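Local atomic coordinates of endoribonuclease ToxN (Bacillus thuringiensis, PDB entry 4ATO), a protein that cleaves RNA within A-rich sequences as the toxic endoribonuclease of a type III toxin-antitoxin system and is held inactive by the repeats of its antitoxin RNA ToxI. Residues Asn64-Val69 and Ser146-Phe151; Glu44-His49 and Lys134-Val139; Leu71-Glu76 and Met114-Leu119. One frame throughout, in Å; residues are numbered along the deposited sequence.

Contact 1: Asn64-Val69 and Ser146-Phe151; sequences NSQVSV and SHKQKF. With nucleotides of chain B.
An RNA-binding surface is built here by the 3-10 turn leading into strand 68-72 and the first turn of helix 147-155, joined by Gln66 and Lys148. These side chains reach for one another across the gap, and Lys148 NZ donates to Gln66 OE1 at 3.0 Å. Lys148 leaves the helix with CG anti to the backbone N (chi1 -175°) and bends at chi3, which brings the ammonium up beside C19 of chain B; there it donates to O2 of the base and, weakly, to O2'. A guanine N7 elsewhere in the RNA is its strongest partner. The other end of the Gln66 amide is split between protein and RNA: NE2 gives one hydrogen to U5 of chain B O4 at 2.8 Å and another to Asn64 OD1 at 3.0 Å. Asn64 OD1 also takes Gln66 N, from the opposite face of its plane, closing an Asx turn that steadies both amides. Asn64 ND2 then points to U5 of chain B OP2, 2.9 Å away and nearly straight at 172°, while Asn64 N reads U4 of chain B O2 at 2.9 Å. The uracil of U5 lies over one face of Phe151, its C6 3.3 Å above the ring plane; Asn64 CB approaches this ring obliquely. At the start of the same helix Ser146 and Gln149 form a capping box. An aromatic stack plus amide and lysine contacts to base edges, as in base-specific RNA-binding sites, is consistent with selective recognition of ToxI.

Contact 2: Glu44-His49 and Lys134-Val139; sequences EKINGH and KVYKDV
Ile46 and Tyr136 run antiparallel, one past the other, the methyl CG2 of the isoleucine settling on one face of the phenol ring. That methyl sits 3.6 Å from the ring centroid and nearly over the face, a CH-pi contact displaced toward the hydroxyl end, where CZ is the nearest ring atom at 3.4 Å. Ile46 CG2 is anti to the backbone N, with CG1 on the backbone N side, and this turns the branch methyl rather than the longer arm onto the ring. Tyr136 reaches out from the last turn of helix 108-139, its CG likewise anti to its own N. The other partner is a tight type I' turn from Ile46 to His49, in the connection between strands 38-41 and 51-56. Both Ile46 N and Ile46 O bond to His49 across it, so the turn makes a two-residue beta-hairpin tip with Asn47 and Gly48 in left-handed backbone conformations. From this tip Asn47 extends its amide to the edge of the phenol, the two planes 60° apart, and ND2 donates to Tyr136 OH over 2.9 Å. The bond is bent, 137° at the hydrogen, and the hydroxyl lies 18° out of the amide plane. Glu163 OE2, on helix 159-169, is the stronger partner of the same hydroxyl, and Met87 of strand 78-89 also packs on the tyrosine.

Contact 3: Leu71-Glu76 and Met114-Leu119; sequences LFDNDE and MLKQYL. With nucleotides of chain C.
Lys116 NZ is gripped by protein, water and RNA together. Around it stand C30 of chain C N3 at 2.8 Å, a water at 2.8 Å, Asp73 OD2 at 3.1 Å in a salt bridge, and an adenine N1 of the RNA: four acceptors for three N-H, so at least one hydrogen is shared or alternates. The extended lysine runs parallel to Asp73, with Lys116 CD against Asp73 CB before the charges meet. NZ comes to OD2 from above the carboxylate plane, 41° out of it. Asp73 is held at the start of a type I turn: its CG sits between the backbone N and the carbonyl carbon (chi1 78°), and OD1 accepts from Asp75 N, an Asx turn, and from Lys77 N. The water links Lys116 on to Asp75 OD2. Leu71 on the edge strand lies roughly perpendicular to Gln117; its CD2 is 3.8 Å from both the CB and the carbonyl O of Gln117. The amide of Gln117 binds Ile79 O on the neighbouring strand, tying helix 108-139 to the sheet. On another side of this helix the C5-C6 edge of the uracil of U10 of chain C comes over one face of Tyr118, toward its rim, the rings steeply inclined. With an acidic group beside it the lysine is probably kept charged, and its aim at N3 and N1 suggests base recognition.

How the contacts relate
Helix 108-139 connects contacts 2 and 3, which lie 26 Å apart between centres on opposite sides of the chain's centre; their nearest atoms are about 14 Å apart. Strand 68-72 does the same for contacts 1 and 3, whose segments adjoin in sequence although their centres are 25 Å apart. Contacts 1 and 2, 15 Å apart between centres, touch directly: Gln149 NE2 lies 3.2 Å from Asp138 OD1, probably a hydrogen bond, and Val67 packs on Val135. Contact 1 meets RNA chain B and contact 3 RNA chain C, consistent with a toxin linked by ToxI to its neighbours in the triangular assembly, while Lys134, in the helical segment of contact 2, makes a salt bridge with an RNA phosphate.

Contact 1: Asn64-Val69 and Ser146-Phe151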
# COMPACT_ATOMS: atom_id res chain seq x y z
N ASN A 64 8.87 21.98 17.21
CA ASN A 64 7.77 21.12 17.61
C ASN A 64 6.97 20.72 16.38
O ASN A 64 6.68 21.56 15.53
CB ASN A 64 6.85 21.80 18.62
CG ASN A 64 5.85 20.83 19.21
OD1 ASN A 64 4.81 20.55 18.62
ND2 ASN A 64 6.19 20.28 20.38
N SER A 65 6.61 19.45 16.29
CA SER A 65 6.02 18.93 15.06
C SER A 65 4.64 19.54 14.79
O SER A 65 4.22 19.63 13.64
CB SER A 65 5.91 17.41 15.12
OG SER A 65 4.90 17.03 16.03
N GLN A 66 3.97 19.99 15.83
CA GLN A 66 2.63 20.56 15.68
C GLN A 66 2.61 21.84 14.84
O GLN A 66 1.58 22.16 14.26
CB GLN A 66 1.99 20.83 17.04
CG GLN A 66 1.76 19.60 17.86
CD GLN A 66 1.33 19.94 19.25
OE1 GLN A 66 0.13 20.00 19.54
NE2 GLN A 66 2.30 20.19 20.13
N VAL A 67 3.73 22.56 14.79
CA VAL A 67 3.78 23.83 14.06
C VAL A 67 4.85 23.88 12.99
O VAL A 67 5.30 24.95 12.59
CB VAL A 67 4.02 25.05 15.01
CG1 VAL A 67 2.76 25.37 15.82
CG2 VAL A 67 5.23 24.81 15.91
N SER A 68 5.27 22.72 12.51
CA SER A 68 6.27 22.71 11.45
C SER A 68 6.14 21.50 10.55
O SER A 68 5.58 20.47 10.91
CB SER A 68 7.67 22.75 12.05
OG SER A 68 7.79 21.80 13.07
N VAL A 69 6.67 21.65 9.34
CA VAL A 69 6.77 20.55 8.41
C VAL A 69 8.20 20.56 7.89
O VAL A 69 8.63 21.52 7.25
CB VAL A 69 5.77 20.69 7.25
CG1 VAL A 69 5.97 19.57 6.22
CG2 VAL A 69 4.33 20.71 7.79
N SER A 146 -6.12 26.33 27.09
CA SER A 146 -5.57 25.12 27.65
C SER A 146 -4.05 25.27 27.77
O SER A 146 -3.48 26.27 27.33
CB SER A 146 -5.86 23.95 26.72
OG SER A 146 -5.26 24.18 25.46
N HIS A 147 -3.40 24.28 28.37
CA HIS A 147 -1.95 24.20 28.37
C HIS A 147 -1.40 24.35 26.93
O HIS A 147 -0.50 25.15 26.68
CB HIS A 147 -1.52 22.87 28.98
CG HIS A 147 -0.06 22.79 29.33
ND1 HIS A 147 0.42 23.15 30.56
CD2 HIS A 147 1.01 22.39 28.60
CE1 HIS A 147 1.73 22.98 30.59
NE2 HIS A 147 2.11 22.52 29.41
N LYS A 148 -1.98 23.61 25.99
CA LYS A 148 -1.47 23.63 24.62
C LYS A 148 -1.67 24.97 23.94
O LYS A 148 -0.76 25.50 23.31
CB LYS A 148 -2.14 22.55 23.76
CG LYS A 148 -1.53 22.46 22.35
CD LYS A 148 -2.15 21.34 21.51
CE LYS A 148 -1.83 19.96 22.10
NZ LYS A 148 -2.18 18.85 21.15
N GLN A 149 -2.89 25.49 24.04
CA GLN A 149 -3.23 26.78 23.45
C GLN A 149 -2.34 27.91 23.94
O GLN A 149 -2.02 28.82 23.19
CB GLN A 149 -4.71 27.10 23.71
CG GLN A 149 -5.64 26.19 22.90
CD GLN A 149 -7.05 26.12 23.46
OE1 GLN A 149 -7.32 26.59 24.56
NE2 GLN A 149 -7.95 25.51 22.70
N LYS A 150 -1.92 27.84 25.20
CA LYS A 150 -0.95 28.79 25.74
C LYS A 150 0.40 28.66 25.02
O LYS A 150 1.00 29.66 24.62
CB LYS A 150 -0.77 28.60 27.24
CG LYS A 150 -0.48 29.88 28.01
CD LYS A 150 -1.64 30.87 27.88
CE LYS A 150 -1.26 32.07 27.01
NZ LYS A 150 -2.42 32.94 26.65
N PHE A 151 0.88 27.43 24.85
CA PHE A 151 2.12 27.21 24.12
C PHE A 151 2.00 27.74 22.70
O PHE A 151 2.88 28.46 22.22
CB PHE A 151 2.47 25.72 24.08
CG PHE A 151 3.38 25.35 22.94
CD1 PHE A 151 4.72 25.69 22.97
CD2 PHE A 151 2.88 24.66 21.84
CE1 PHE A 151 5.57 25.35 21.92
CE2 PHE A 151 3.73 24.31 20.78
CZ PHE A 151 5.07 24.65 20.82
P U B 5 9.29 22.11 22.66
OP1 U B 5 10.76 21.99 22.70
OP2 U B 5 8.53 21.11 21.88
O5' U B 5 8.69 22.20 24.14
C5' U B 5 9.08 23.25 25.02
C4' U B 5 8.01 23.53 26.05
O4' U B 5 6.86 24.18 25.43
C3' U B 5 7.41 22.33 26.75
O3' U B 5 8.25 21.79 27.76
C2' U B 5 6.10 22.90 27.28
O2' U B 5 6.33 23.72 28.41
C1' U B 5 5.68 23.79 26.11
N1 U B 5 4.81 23.05 25.16
C2 U B 5 3.50 22.85 25.59
O2 U B 5 3.08 23.28 26.65
N3 U B 5 2.70 22.13 24.73
C4 U B 5 3.08 21.61 23.51
O4 U B 5 2.25 20.98 22.84
C5 U B 5 4.44 21.84 23.15
C6 U B 5 5.25 22.53 23.97
P C B 19 -1.80 14.81 13.47
OP1 C B 19 -3.09 14.75 12.74
OP2 C B 19 -0.78 15.77 13.03
O5' C B 19 -2.06 14.98 15.03
C5' C B 19 -2.81 14.02 15.77
C4' C B 19 -3.05 14.48 17.19
O4' C B 19 -1.79 14.46 17.92
C3' C B 19 -3.61 15.89 17.33
O3' C B 19 -4.50 15.94 18.43
C2' C B 19 -2.35 16.72 17.64
O2' C B 19 -2.60 17.92 18.33
C1' C B 19 -1.55 15.74 18.49
N1 C B 19 -0.09 15.98 18.49
C2 C B 19 0.50 16.41 19.69
O2 C B 19 -0.24 16.55 20.67
N3 C B 19 1.83 16.65 19.76
C4 C B 19 2.59 16.47 18.68
N4 C B 19 3.90 16.71 18.78
C5 C B 19 2.02 16.03 17.44
C6 C B 19 0.70 15.80 17.38
P U B 4 12.88 27.65 22.40
OP1 U B 4 13.11 27.13 23.76
OP2 U B 4 13.97 27.51 21.39
O5' U B 4 11.52 27.06 21.82
C5' U B 4 10.39 26.91 22.65
C4' U B 4 9.42 25.91 22.08
O4' U B 4 8.94 26.38 20.79
C3' U B 4 9.99 24.51 21.83
O3' U B 4 8.95 23.55 22.05
C2' U B 4 10.34 24.55 20.34
O2' U B 4 10.39 23.29 19.70
C1' U B 4 9.20 25.40 19.80
N1 U B 4 9.50 26.10 18.53
C2 U B 4 8.83 25.66 17.42
O2 U B 4 8.08 24.71 17.46
N3 U B 4 9.08 26.36 16.26
C4 U B 4 9.92 27.44 16.12
O4 U B 4 10.04 27.97 15.01
C5 U B 4 10.57 27.86 17.33
C6 U B 4 10.33 27.19 18.47

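Contact 2: Glu44-His49 and Lys134-Val139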
# COMPACT_ATOMS: atom_id res chain seq x y z
N GLU A 44 -6.55 26.51 0.72
CA GLU A 44 -7.81 27.20 0.82
C GLU A 44 -7.73 28.45 1.70
O GLU A 44 -6.95 28.52 2.62
CB GLU A 44 -8.91 26.24 1.28
CG GLU A 44 -8.63 24.80 0.92
CD GLU A 44 -9.85 23.89 0.91
OE1 GLU A 44 -10.72 24.06 1.76
OE2 GLU A 44 -9.92 23.00 0.06
N LYS A 45 -8.56 29.44 1.40
CA LYS A 45 -8.61 30.67 2.16
C LYS A 45 -9.02 30.38 3.60
O LYS A 45 -9.69 29.40 3.86
CB LYS A 45 -9.60 31.66 1.53
CG LYS A 45 -9.18 32.12 0.15
CD LYS A 45 -9.87 33.41 -0.27
CE LYS A 45 -9.44 33.84 -1.67
NZ LYS A 45 -9.98 35.17 -2.02
N ILE A 46 -8.59 31.24 4.52
CA ILE A 46 -9.05 31.17 5.90
C ILE A 46 -9.75 32.47 6.25
O ILE A 46 -9.13 33.54 6.20
CB ILE A 46 -7.90 30.94 6.87
CG1 ILE A 46 -7.15 29.65 6.51
CG2 ILE A 46 -8.43 30.86 8.29
CD1 ILE A 46 -5.86 29.45 7.30
N ASN A 47 -11.04 32.38 6.56
CA ASN A 47 -11.87 33.55 6.82
C ASN A 47 -11.72 34.63 5.76
O ASN A 47 -11.70 35.83 6.07
CB ASN A 47 -11.61 34.12 8.21
CG ASN A 47 -12.19 33.25 9.31
OD1 ASN A 47 -13.28 32.68 9.15
ND2 ASN A 47 -11.47 33.13 10.42
N GLY A 48 -11.63 34.21 4.51
CA GLY A 48 -11.53 35.13 3.39
C GLY A 48 -10.11 35.57 3.08
O GLY A 48 -9.90 36.25 2.08
N HIS A 49 -9.15 35.18 3.91
CA HIS A 49 -7.75 35.59 3.70
C HIS A 49 -6.89 34.51 3.02
O HIS A 49 -7.02 33.32 3.31
CB HIS A 49 -7.10 35.98 5.04
CG HIS A 49 -7.88 37.02 5.79
ND1 HIS A 49 -7.69 38.37 5.61
CD2 HIS A 49 -8.86 36.90 6.72
CE1 HIS A 49 -8.51 39.04 6.40
NE2 HIS A 49 -9.23 38.17 7.08
N LYS A 134 -5.28 22.94 12.45
CA LYS A 134 -5.22 22.67 13.88
C LYS A 134 -4.67 23.87 14.64
O LYS A 134 -5.26 24.28 15.65
CB LYS A 134 -4.39 21.42 14.21
CG LYS A 134 -5.06 20.11 13.84
CD LYS A 134 -4.16 18.92 14.16
CE LYS A 134 -4.66 17.62 13.52
NZ LYS A 134 -6.09 17.30 13.81
N VAL A 135 -3.56 24.45 14.17
CA VAL A 135 -3.00 25.56 14.94
C VAL A 135 -3.80 26.86 14.83
O VAL A 135 -3.95 27.57 15.82
CB VAL A 135 -1.46 25.79 14.76
CG1 VAL A 135 -0.81 24.64 14.04
CG2 VAL A 135 -1.15 27.14 14.11
N TYR A 136 -4.32 27.16 13.64
CA TYR A 136 -5.15 28.35 13.48
C TYR A 136 -6.34 28.29 14.44
O TYR A 136 -6.66 29.28 15.09
CB TYR A 136 -5.66 28.48 12.05
CG TYR A 136 -6.50 29.73 11.85
CD1 TYR A 136 -5.89 30.92 11.48
CD2 TYR A 136 -7.88 29.72 12.02
CE1 TYR A 136 -6.63 32.07 11.28
CE2 TYR A 136 -8.63 30.88 11.83
CZ TYR A 136 -7.99 32.05 11.46
OH TYR A 136 -8.70 33.21 11.25
N LYS A 137 -7.00 27.14 14.50
CA LYS A 137 -8.13 26.95 15.40
C LYS A 137 -7.72 27.20 16.85
O LYS A 137 -8.36 27.98 17.55
CB LYS A 137 -8.69 25.53 15.27
CG LYS A 137 -10.18 25.46 14.96
CD LYS A 137 -10.48 25.96 13.55
CE LYS A 137 -11.97 25.83 13.20
NZ LYS A 137 -12.85 26.67 14.06
N ASP A 138 -6.64 26.56 17.28
CA ASP A 138 -6.21 26.68 18.67
C ASP A 138 -5.69 28.06 19.06
O ASP A 138 -5.88 28.51 20.19
CB ASP A 138 -5.18 25.61 19.03
CG ASP A 138 -5.82 24.37 19.60
OD1 ASP A 138 -7.04 24.40 19.86
OD2 ASP A 138 -5.11 23.37 19.81
N VAL A 139 -5.03 28.74 18.13
CA VAL A 139 -4.50 30.06 18.43
C VAL A 139 -5.64 31.06 18.58
O VAL A 139 -5.59 31.95 19.43
CB VAL A 139 -3.47 30.53 17.37
CG1 VAL A 139 -3.24 32.04 17.45
CG2 VAL A 139 -2.15 29.79 17.55

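Contact 3: Leu71-Glu76 and Met114-Leu119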
# COMPACT_ATOMS: atom_id res chain seq x y z
N LEU A 71 11.00 19.38 5.38
CA LEU A 71 11.13 18.88 4.03
C LEU A 71 12.41 18.07 3.87
O LEU A 71 13.41 18.42 4.41
CB LEU A 71 11.14 20.03 3.05
CG LEU A 71 9.91 20.89 2.85
CD1 LEU A 71 9.79 21.93 3.94
CD2 LEU A 71 9.95 21.55 1.50
N PHE A 72 12.34 16.99 3.11
CA PHE A 72 13.50 16.15 2.84
C PHE A 72 13.61 15.86 1.35
O PHE A 72 12.60 15.73 0.67
CB PHE A 72 13.41 14.83 3.61
CG PHE A 72 13.36 15.00 5.10
CD1 PHE A 72 12.14 15.14 5.75
CD2 PHE A 72 14.53 15.02 5.84
CE1 PHE A 72 12.10 15.30 7.13
CE2 PHE A 72 14.49 15.18 7.21
CZ PHE A 72 13.28 15.32 7.86
N ASP A 73 14.84 15.76 0.85
CA ASP A 73 15.04 15.39 -0.55
C ASP A 73 15.15 13.87 -0.69
O ASP A 73 15.07 13.16 0.31
CB ASP A 73 16.21 16.17 -1.20
CG ASP A 73 17.62 15.63 -0.84
OD1 ASP A 73 17.77 14.59 -0.16
OD2 ASP A 73 18.60 16.29 -1.27
N ASN A 74 15.32 13.39 -1.89
CA ASN A 74 15.35 11.96 -2.15
C ASN A 74 16.47 11.21 -1.49
O ASN A 74 16.37 10.04 -1.30
CB ASN A 74 15.37 11.69 -3.63
CG ASN A 74 14.04 11.90 -4.26
OD1 ASN A 74 13.08 12.19 -3.57
ND2 ASN A 74 13.98 11.78 -5.55
N ASP A 75 17.54 11.89 -1.15
CA ASP A 75 18.64 11.27 -0.47
C ASP A 75 18.55 11.51 1.01
O ASP A 75 19.42 11.16 1.76
CB ASP A 75 19.95 11.74 -1.06
CG ASP A 75 20.10 11.35 -2.50
OD1 ASP A 75 20.05 10.16 -2.79
OD2 ASP A 75 20.23 12.22 -3.34
N GLU A 76 17.47 12.12 1.43
CA GLU A 76 17.21 12.31 2.83
C GLU A 76 17.88 13.48 3.47
O GLU A 76 17.93 13.55 4.66
CB GLU A 76 17.64 11.08 3.57
CG GLU A 76 16.50 10.23 3.99
CD GLU A 76 16.63 8.86 3.44
OE1 GLU A 76 16.47 8.72 2.23
OE2 GLU A 76 16.92 7.94 4.21
N MET A 114 14.73 24.51 -5.03
CA MET A 114 13.31 24.84 -5.03
C MET A 114 12.46 23.76 -5.73
O MET A 114 11.35 23.47 -5.29
CB MET A 114 13.14 26.19 -5.72
CG MET A 114 12.02 27.00 -5.20
SD MET A 114 12.61 28.58 -4.59
CE MET A 114 11.16 29.04 -3.68
N LEU A 115 12.98 23.19 -6.81
CA LEU A 115 12.29 22.07 -7.45
C LEU A 115 12.16 20.89 -6.47
O LEU A 115 11.09 20.32 -6.33
CB LEU A 115 13.01 21.63 -8.73
CG LEU A 115 12.41 20.47 -9.54
CD1 LEU A 115 10.99 20.79 -9.97
CD2 LEU A 115 13.27 20.16 -10.75
N LYS A 116 13.26 20.54 -5.80
CA LYS A 116 13.23 19.44 -4.83
C LYS A 116 12.19 19.72 -3.76
O LYS A 116 11.45 18.83 -3.34
CB LYS A 116 14.60 19.25 -4.18
CG LYS A 116 15.65 18.60 -5.10
CD LYS A 116 16.88 18.27 -4.30
CE LYS A 116 17.92 17.55 -5.12
NZ LYS A 116 19.02 17.12 -4.21
N GLN A 117 12.14 20.97 -3.32
CA GLN A 117 11.20 21.36 -2.28
C GLN A 117 9.78 21.22 -2.81
O GLN A 117 8.89 20.76 -2.09
CB GLN A 117 11.48 22.78 -1.81
CG GLN A 117 12.76 22.91 -0.97
CD GLN A 117 13.05 24.34 -0.56
OE1 GLN A 117 12.96 25.26 -1.37
NE2 GLN A 117 13.39 24.53 0.71
N TYR A 118 9.58 21.59 -4.08
CA TYR A 118 8.28 21.44 -4.69
C TYR A 118 7.89 19.96 -4.78
O TYR A 118 6.77 19.60 -4.45
CB TYR A 118 8.18 22.08 -6.08
CG TYR A 118 6.84 21.79 -6.72
CD1 TYR A 118 5.69 22.44 -6.27
CD2 TYR A 118 6.72 20.84 -7.73
CE1 TYR A 118 4.45 22.17 -6.83
CE2 TYR A 118 5.48 20.56 -8.29
CZ TYR A 118 4.34 21.23 -7.83
OH TYR A 118 3.10 20.97 -8.37
N LEU A 119 8.80 19.11 -5.23
CA LEU A 119 8.47 17.70 -5.38
C LEU A 119 8.12 17.07 -4.03
O LEU A 119 7.20 16.28 -3.95
CB LEU A 119 9.57 16.93 -6.10
CG LEU A 119 9.87 17.32 -7.55
CD1 LEU A 119 10.93 16.40 -8.13
CD2 LEU A 119 8.62 17.27 -8.41
P U C 10 2.77 19.58 -11.68
OP1 U C 10 2.79 19.39 -10.21
OP2 U C 10 1.50 20.01 -12.33
O5' U C 10 3.94 20.55 -12.12
C5' U C 10 3.97 21.91 -11.68
C4' U C 10 4.99 22.72 -12.44
O4' U C 10 4.97 24.08 -11.94
C3' U C 10 6.43 22.24 -12.31
O3' U C 10 7.16 22.58 -13.50
C2' U C 10 6.94 23.08 -11.15
O2' U C 10 8.34 23.22 -11.10
C1' U C 10 6.25 24.41 -11.43
N1 U C 10 6.05 25.25 -10.24
C2 U C 10 6.63 26.51 -10.25
O2 U C 10 7.29 26.93 -11.17
N3 U C 10 6.40 27.28 -9.13
C4 U C 10 5.67 26.90 -8.02
O4 U C 10 5.56 27.70 -7.09
C5 U C 10 5.10 25.58 -8.09
C6 U C 10 5.29 24.82 -9.17
P A C 11 7.39 21.48 -14.66
OP1 A C 11 7.98 22.20 -15.82
OP2 A C 11 6.12 20.75 -14.85
O5' A C 11 8.47 20.52 -14.00
C5' A C 11 9.76 21.01 -13.64
C4' A C 11 10.83 20.03 -14.04
O4' A C 11 10.85 18.93 -13.09
C3' A C 11 10.65 19.40 -15.41
O3' A C 11 11.92 19.18 -15.98
C2' A C 11 10.00 18.07 -15.10
O2' A C 11 10.22 17.08 -16.08
C1' A C 11 10.64 17.71 -13.77
N9 A C 11 9.80 16.88 -12.91
C8 A C 11 8.50 17.14 -12.57
N7 A C 11 7.99 16.24 -11.76
C5 A C 11 9.02 15.34 -11.54
C6 A C 11 9.10 14.17 -10.76
N6 A C 11 8.07 13.70 -10.05
N1 A C 11 10.27 13.50 -10.76
C2 A C 11 11.28 13.99 -11.48
N3 A C 11 11.32 15.08 -12.24
C4 A C 11 10.15 15.72 -12.24
P C C 30 26.77 16.77 -10.20
OP1 C C 30 27.94 17.55 -10.69
OP2 C C 30 26.99 15.69 -9.20
O5' C C 30 25.65 17.77 -9.68
C5' C C 30 25.40 19.01 -10.32
C4' C C 30 24.20 19.71 -9.74
O4' C C 30 23.06 18.81 -9.76
C3' C C 30 24.32 20.12 -8.27
O3' C C 30 25.01 21.34 -8.09
C2' C C 30 22.87 20.19 -7.83
O2' C C 30 22.27 21.40 -8.27
C1' C C 30 22.25 19.03 -8.62
N1 C C 30 22.19 17.78 -7.83
C2 C C 30 21.20 17.70 -6.83
O2 C C 30 20.45 18.67 -6.65
N3 C C 30 21.10 16.58 -6.08
C4 C C 30 21.93 15.56 -6.29
N4 C C 30 21.78 14.48 -5.52
C5 C C 30 22.94 15.61 -7.30
C6 C C 30 23.03 16.73 -8.03
O HOH W 1 18.16 14.42 -4.00